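Local structure of reducing end xylose-releasing exo-oligoxylanase (Paenibacillus barengoltzii G22, 5YXT) at residues R29-T34 / F364-L369; Y255-S260 / R303-G308. The protein probably hydrolyses xylo-oligosaccharides from the reducing end, releasing xylose, as a family 8 glycoside hydrolase of xylan degradation. One frame throughout, in Å; residues are numbered along the deposited sequence.

Contact 1. Residues R29-T34 / F364-L369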
# COMPACT_ATOMS: atom_id res chain seq x y z
N ARG C 29 -18.08 24.57 -4.34
CA ARG C 29 -17.48 25.87 -4.08
C ARG C 29 -16.06 25.95 -4.62
O ARG C 29 -15.66 26.98 -5.16
CB ARG C 29 -17.51 26.18 -2.58
N ARG C 30 -15.29 24.87 -4.48
CA ARG C 30 -13.94 24.86 -5.03
C ARG C 30 -13.95 25.04 -6.54
O ARG C 30 -13.15 25.82 -7.09
CB ARG C 30 -13.23 23.56 -4.66
CG ARG C 30 -11.74 23.56 -4.95
CD ARG C 30 -10.99 24.62 -4.15
NE ARG C 30 -10.78 24.19 -2.77
CZ ARG C 30 -9.92 23.25 -2.40
NH1 ARG C 30 -9.17 22.64 -3.31
NH2 ARG C 30 -9.81 22.91 -1.12
N LEU C 31 -14.84 24.33 -7.24
CA LEU C 31 -14.94 24.48 -8.68
C LEU C 31 -15.31 25.91 -9.07
O LEU C 31 -14.68 26.52 -9.94
CB LEU C 31 -15.97 23.49 -9.24
CG LEU C 31 -16.15 23.49 -10.76
CD1 LEU C 31 -14.80 23.37 -11.48
CD2 LEU C 31 -17.08 22.37 -11.19
N ASP C 32 -16.34 26.47 -8.42
CA ASP C 32 -16.76 27.82 -8.77
C ASP C 32 -15.70 28.86 -8.40
O ASP C 32 -15.48 29.80 -9.16
CB ASP C 32 -18.09 28.15 -8.10
CG ASP C 32 -19.21 27.23 -8.57
OD1 ASP C 32 -19.14 26.81 -9.74
OD2 ASP C 32 -20.13 26.93 -7.77
N GLU C 33 -15.04 28.70 -7.25
CA GLU C 33 -13.96 29.63 -6.90
C GLU C 33 -12.80 29.53 -7.89
O GLU C 33 -12.17 30.54 -8.23
CB GLU C 33 -13.47 29.38 -5.48
CG GLU C 33 -14.39 29.88 -4.38
CD GLU C 33 -14.03 29.30 -3.01
OE1 GLU C 33 -13.23 28.34 -2.97
OE2 GLU C 33 -14.55 29.81 -1.99
N THR C 34 -12.51 28.31 -8.36
CA THR C 34 -11.45 28.13 -9.34
C THR C 34 -11.80 28.78 -10.67
O THR C 34 -10.97 29.48 -11.27
CB THR C 34 -11.16 26.65 -9.54
OG1 THR C 34 -10.78 26.08 -8.29
CG2 THR C 34 -10.04 26.46 -10.56
N PHE C 364 -8.89 21.33 -15.42
CA PHE C 364 -9.29 20.07 -16.05
C PHE C 364 -9.44 18.98 -15.00
O PHE C 364 -10.43 18.24 -15.00
CB PHE C 364 -8.27 19.64 -17.10
CG PHE C 364 -8.47 20.27 -18.46
CD1 PHE C 364 -9.74 20.58 -18.92
CD2 PHE C 364 -7.38 20.53 -19.28
CE1 PHE C 364 -9.93 21.15 -20.16
CE2 PHE C 364 -7.56 21.09 -20.55
CZ PHE C 364 -8.83 21.41 -20.99
N ALA C 365 -8.45 18.86 -14.10
CA ALA C 365 -8.51 17.85 -13.06
C ALA C 365 -9.71 18.04 -12.16
O ALA C 365 -10.41 17.08 -11.82
CB ALA C 365 -7.21 17.86 -12.24
N LEU C 366 -9.97 19.29 -11.75
CA LEU C 366 -11.09 19.56 -10.85
C LEU C 366 -12.42 19.26 -11.52
O LEU C 366 -13.33 18.71 -10.89
CB LEU C 366 -11.04 21.02 -10.39
CG LEU C 366 -12.02 21.47 -9.30
CD1 LEU C 366 -12.06 20.46 -8.15
CD2 LEU C 366 -11.65 22.89 -8.81
N LEU C 367 -12.57 19.63 -12.80
CA LEU C 367 -13.76 19.25 -13.55
C LEU C 367 -13.93 17.74 -13.61
O LEU C 367 -15.02 17.21 -13.39
CB LEU C 367 -13.71 19.83 -14.96
CG LEU C 367 -14.01 21.32 -15.10
CD1 LEU C 367 -13.65 21.76 -16.51
CD2 LEU C 367 -15.50 21.58 -14.83
N ALA C 368 -12.85 17.03 -13.94
CA ALA C 368 -12.94 15.58 -14.09
C ALA C 368 -13.21 14.91 -12.76
O ALA C 368 -14.04 13.99 -12.68
CB ALA C 368 -11.67 15.02 -14.73
N LEU C 369 -12.55 15.36 -11.69
CA LEU C 369 -12.68 14.70 -10.40
C LEU C 369 -13.98 15.03 -9.68
O LEU C 369 -14.31 14.37 -8.70
CB LEU C 369 -11.50 15.07 -9.49
CG LEU C 369 -10.15 14.49 -9.91
CD1 LEU C 369 -9.01 15.16 -9.14
CD2 LEU C 369 -10.14 12.98 -9.73
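Leu31 and Leu366 face each other where the helical segments 29-34 and 364-369 run roughly antiparallel, their axes 10.3 Å apart at closest approach and 151° between their directions. Leu366 makes the largest single contribution: its CG lies anti to the backbone N (chi1 -172°), and its CD2 methyl pushes into the surface of segment 29-34, 3.7 Å from Leu31 CA. Thr34 meets that methyl tip to tip, with OG1 3.3 Å from Leu366 CD2, while Arg30 crosses Leu366 at about a right angle. Leu31 CD1 touches both Leu366 CG and Leu367 CD2, 3.9 Å from the latter. Thr34 OG1 also donates to Arg30 O over 2.7 Å; Thr34 N reaches the same oxygen from the other face of the carbonyl. An alanine in place of Thr34 would probably cost Arg30 O its hydroxyl donor and open a gap beside Leu366 CD2. The Arg30 guanidinium goes on to Trp345, with a hydrogen bond to the carbonyl and a cation-pi contact. Antiparallel helix packing of this kind builds the (alpha/alpha)6 barrel of family 8; here it joins helix 24-40 to the C-terminal part of helix 355-369, with helix 16-20 packing on Leu366 and helix 318-327 on Ala365.

Contact 2. Residues Y255-S260 / R303-G308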
# COMPACT_ATOMS: atom_id res chain seq x y z
N TYR C 255 13.40 16.59 -26.03
CA TYR C 255 12.04 16.23 -25.68
C TYR C 255 11.88 14.74 -25.40
O TYR C 255 10.75 14.24 -25.34
CB TYR C 255 11.08 16.68 -26.79
CG TYR C 255 10.90 18.18 -26.84
CD1 TYR C 255 11.75 18.98 -27.60
CD2 TYR C 255 9.88 18.81 -26.12
CE1 TYR C 255 11.60 20.35 -27.66
CE2 TYR C 255 9.72 20.20 -26.17
CZ TYR C 255 10.59 20.96 -26.94
OH TYR C 255 10.45 22.34 -27.01
N GLY C 256 12.98 14.02 -25.21
CA GLY C 256 12.89 12.60 -24.98
C GLY C 256 12.60 12.15 -23.57
O GLY C 256 12.69 10.95 -23.31
N HIS C 257 12.26 13.05 -22.64
CA HIS C 257 12.18 12.73 -21.21
C HIS C 257 10.80 13.09 -20.67
O HIS C 257 9.94 13.61 -21.39
CB HIS C 257 13.28 13.46 -20.44
CG HIS C 257 14.66 13.26 -21.00
ND1 HIS C 257 15.29 12.04 -21.00
CD2 HIS C 257 15.52 14.13 -21.58
CE1 HIS C 257 16.49 12.16 -21.56
NE2 HIS C 257 16.65 13.42 -21.91
N PHE C 258 10.58 12.82 -19.38
CA PHE C 258 9.30 13.11 -18.75
C PHE C 258 9.31 14.56 -18.27
O PHE C 258 9.99 14.90 -17.29
CB PHE C 258 9.00 12.15 -17.60
CG PHE C 258 7.60 12.31 -17.03
CD1 PHE C 258 6.50 11.80 -17.71
CD2 PHE C 258 7.39 12.97 -15.83
CE1 PHE C 258 5.21 11.94 -17.20
CE2 PHE C 258 6.11 13.12 -15.32
CZ PHE C 258 5.01 12.61 -16.02
N PHE C 259 8.56 15.41 -18.96
CA PHE C 259 8.51 16.84 -18.69
C PHE C 259 7.11 17.34 -19.07
O PHE C 259 6.22 16.55 -19.40
CB PHE C 259 9.63 17.58 -19.44
CG PHE C 259 10.15 18.78 -18.71
CD1 PHE C 259 10.55 18.65 -17.38
CD2 PHE C 259 10.24 20.02 -19.32
CE1 PHE C 259 11.02 19.72 -16.66
CE2 PHE C 259 10.72 21.10 -18.60
CZ PHE C 259 11.12 20.94 -17.26
N SER C 260 6.94 18.66 -19.05
CA SER C 260 5.63 19.32 -19.11
C SER C 260 4.58 18.65 -20.01
O SER C 260 3.46 18.38 -19.57
CB SER C 260 5.85 20.77 -19.56
OG SER C 260 6.92 21.38 -18.83
N ARG C 303 12.75 17.25 -13.93
CA ARG C 303 12.73 16.44 -15.14
C ARG C 303 13.28 15.06 -14.81
O ARG C 303 14.24 14.92 -14.04
CB ARG C 303 13.58 17.10 -16.24
CG ARG C 303 13.46 16.44 -17.62
CD ARG C 303 14.51 17.00 -18.60
NE ARG C 303 14.45 18.45 -18.76
CZ ARG C 303 13.80 19.08 -19.74
NH1 ARG C 303 13.13 18.38 -20.65
NH2 ARG C 303 13.81 20.40 -19.80
N TYR C 304 12.67 14.02 -15.37
CA TYR C 304 13.13 12.65 -15.18
C TYR C 304 13.26 11.98 -16.54
O TYR C 304 12.49 12.27 -17.46
CB TYR C 304 12.14 11.81 -14.32
CG TYR C 304 11.75 12.46 -13.02
CD1 TYR C 304 12.54 12.33 -11.88
CD2 TYR C 304 10.58 13.21 -12.92
CE1 TYR C 304 12.19 12.93 -10.69
CE2 TYR C 304 10.23 13.81 -11.73
CZ TYR C 304 11.03 13.68 -10.62
OH TYR C 304 10.68 14.29 -9.45
N THR C 305 14.21 11.05 -16.67
CA THR C 305 14.12 10.13 -17.81
C THR C 305 12.91 9.23 -17.62
O THR C 305 12.38 9.08 -16.51
CB THR C 305 15.38 9.27 -17.95
OG1 THR C 305 15.44 8.33 -16.88
CG2 THR C 305 16.64 10.13 -17.95
N ILE C 306 12.46 8.59 -18.70
CA ILE C 306 11.27 7.77 -18.57
C ILE C 306 11.52 6.58 -17.65
O ILE C 306 10.57 6.02 -17.09
CB ILE C 306 10.76 7.33 -19.95
CG1 ILE C 306 11.82 6.53 -20.71
CG2 ILE C 306 10.28 8.55 -20.73
CD1 ILE C 306 11.23 5.41 -21.53
N SER C 307 12.78 6.18 -17.47
CA SER C 307 13.09 5.14 -16.49
C SER C 307 13.15 5.69 -15.07
O SER C 307 13.34 4.91 -14.13
CB SER C 307 14.42 4.45 -16.84
OG SER C 307 15.48 5.39 -16.84
N GLY C 308 12.99 7.00 -14.89
CA GLY C 308 12.86 7.60 -13.58
C GLY C 308 14.09 8.29 -13.04
O GLY C 308 14.06 8.74 -11.89
O HOH W 1 13.91 9.59 -21.20
O HOH W 2 12.03 15.91 -22.27
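Phe258 and Tyr304 form the one backbone bridge here, an antiparallel hydrogen-bonded pair that joins a loop between two helices to a short strand. Its two bonds are unequal: Phe258 N donates to Tyr304 O over 2.8 Å, nearly along the C=O axis, whereas Tyr304 N to Phe258 O is weak at 3.4 Å. The second interaction is a cation-pi stack. The Arg303 guanidinium lies flat over one face of the Phe259 ring, planes 20° apart, with CZ 3.7 Å from the ring centroid and NH2 3.4 Å from Phe259 CE2. Arg303 runs extended through CG and CD, then bends at chi3 (-56°), which folds the guanidinium over the ring while CB and CG cover its CD1 corner. The apolar contact is lighter: Phe258 CD2 comes to the edge of the Tyr304 ring, 4.3 Å from Tyr304 CD2. Thr305 CG2 packs obliquely on the His257 ring by van der Waals contact. Two waters add polar links. Water 1 donates to Gly256 O, accepts from Ile306 N in the type I beta turn from Thr305 to Gly308, which Gly308 N to Thr305 O closes, and is bonded to His257 ND1 at 2.8 Å; water 2 accepts from His257 N and, weakly, from Arg303 NH1. Beyond the contact, Glu313 makes a salt bridge to Arg303 NE, and Glu147 of the second subunit packs on Tyr304. The guanidinium is thus held by a ring face and a carboxylate together, which probably fixes its rotation and offsets its charge, while water 1 links the loop to the turn and water 2 joins His257 N weakly to Arg303.

Overall arrangement
Contacts 1 and 2 are separate pieces of packing, with about 28 Å between centres and about 11 Å between nearest atoms. In sequence, both segments of contact 2 fall between the two of contact 1. Contact 1 brings together regions 330 residues apart, pairing a helix near the N-terminus with the last helix of the chain; contact 2 spans only 43 residues and fastens the loop before helix 263-276 to strand 302-304. They differ in character too: the first is a buried helix-helix interface built on leucines, the second a partly buried loop-to-strand contact with bridging waters, whose Tyr304 reaches a neighbouring subunit. Ser260, at the end of segment 255-260, accepts a hydrogen bond at its carbonyl O from Tyr357 OH, on the same helix 355-369 that carries residues 364-369.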